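Local coordinates for heat shock protein-related protein (Deinococcus radiodurans, PDB 4FEI), which acts as a small heat shock protein chaperone of the stress response, represented here by its alpha-crystallin domain, and probably holds unfolding proteins back from aggregation, at the interface of chains A and B. Residues are numbered along the deposited sequence; one frame, centred on the assembly and turned at random. Chains: chain A/B, Heat shock protein-related protein.

The interface of chains A and B. Residues chain A 25, 47, 58-59; chain B 23, 25, 85-86.
B:Asp23, at the end of strand 17-23, reaches across the interface of the two chains into a pair of arginines from chain A. A:Arg47 meets its carboxylate end-on. NH2 of A:Arg47 lies 2.5 Å from OD1 of B:Asp23 in a nearly straight bond, on the syn side of that oxygen. NH1 of A:Arg47 donates to B:Asp23 OD2 at 2.9 Å from above the carboxylate plane. The two flat groups are therefore twisted, by 34°, rather than coplanar. A:Arg58 adds a second salt bridge from the opposite face: A:Arg58 NH2 lies 2.7 Å from B:Asp23 OD2, so that this oxygen takes two donors. The bend of the A:Arg58 chain at chi3 (-44°) swings its guanidinium back so that NH2 reaches this oxygen, and partly over the guanidinium of A:Arg47 near the rim. Its CD, separately, packs against CG of B:Asp23.

Backbone carbonyls of chain A fix the rotation of A:Arg47. NE and NH2 of A:Arg47 together grip A:Pro59 O side-on, each at 2.9 Å, and NH1 also reaches A:Pro25 O, well out of the guanidinium plane. With an alanine in place of A:Arg47, B:Asp23 would probably lose its end-on partner and A:Pro59 O both of these donors.

Apolar packing flanks the charges. The ring of A:Pro25 crosses the B:Asp23 side chain at about a right angle, and its CB rests 3.9 Å from CG2 of B:Val86 and over B:Gly85. Next to this, the two Pro25 rings meet each other, CD of A:Pro25 lying 3.9 Å from CG of B:Pro25.

Repeated with the chains exchanged, this patch helps hold the two-fold pair, probably the dimer on which small heat shock proteins are built.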
# COMPACT_ATOMS: atom_id res chain seq x y z
N PRO A 25 2.02 1.15 2.37
CA PRO A 25 1.01 0.86 3.40
C PRO A 25 1.61 0.17 4.62
O PRO A 25 2.49 -0.68 4.45
CB PRO A 25 0.01 -0.08 2.67
CG PRO A 25 0.80 -0.74 1.66
CD PRO A 25 1.85 0.28 1.19
N ARG A 47 8.53 -1.63 7.53
CA ARG A 47 7.30 -2.07 8.17
C ARG A 47 7.51 -3.43 8.86
O ARG A 47 8.25 -4.26 8.35
CB ARG A 47 6.08 -2.06 7.23
CG ARG A 47 5.93 -3.24 6.30
CD ARG A 47 4.54 -3.18 5.67
NE ARG A 47 4.31 -4.09 4.56
CZ ARG A 47 3.18 -4.14 3.85
NH1 ARG A 47 2.16 -3.35 4.16
NH2 ARG A 47 3.04 -5.02 2.85
N ARG A 58 2.24 -10.50 1.17
CA ARG A 58 2.64 -9.13 1.44
C ARG A 58 4.10 -9.04 1.82
O ARG A 58 4.59 -9.87 2.59
CB ARG A 58 1.80 -8.57 2.59
CG ARG A 58 0.26 -8.47 2.31
CD ARG A 58 -0.38 -7.48 3.25
NE ARG A 58 0.14 -7.69 4.60
CZ ARG A 58 0.22 -6.77 5.55
NH1 ARG A 58 0.72 -7.10 6.74
NH2 ARG A 58 -0.19 -5.52 5.32
N PRO A 59 4.81 -8.01 1.29
CA PRO A 59 6.23 -7.77 1.67
C PRO A 59 6.38 -7.21 3.08
O PRO A 59 5.49 -6.50 3.55
CB PRO A 59 6.69 -6.70 0.67
CG PRO A 59 5.52 -6.38 -0.23
CD PRO A 59 4.29 -6.97 0.38
N ASP B 23 -3.18 -5.09 1.48
CA ASP B 23 -2.48 -3.83 1.22
C ASP B 23 -3.27 -3.03 0.16
O ASP B 23 -3.22 -3.35 -1.05
CB ASP B 23 -1.06 -4.06 0.69
CG ASP B 23 -0.10 -4.47 1.77
OD1 ASP B 23 0.96 -5.07 1.42
OD2 ASP B 23 -0.36 -4.18 2.95
N PRO B 25 -3.21 0.76 -0.36
CA PRO B 25 -2.91 2.20 -0.19
C PRO B 25 -3.61 3.06 -1.24
O PRO B 25 -3.71 2.65 -2.39
CB PRO B 25 -1.37 2.27 -0.38
CG PRO B 25 -1.05 1.15 -1.23
CD PRO B 25 -2.04 0.03 -0.87
N GLY B 85 -3.39 2.57 4.83
CA GLY B 85 -3.36 1.84 3.57
C GLY B 85 -3.49 0.33 3.72
O GLY B 85 -3.27 -0.41 2.78
N VAL B 86 -3.87 -0.14 4.91
CA VAL B 86 -4.03 -1.57 5.17
C VAL B 86 -5.46 -1.88 5.63
O VAL B 86 -5.95 -1.32 6.62
CB VAL B 86 -3.00 -2.05 6.25
CG1 VAL B 86 -3.23 -3.52 6.70
CG2 VAL B 86 -1.53 -1.79 5.76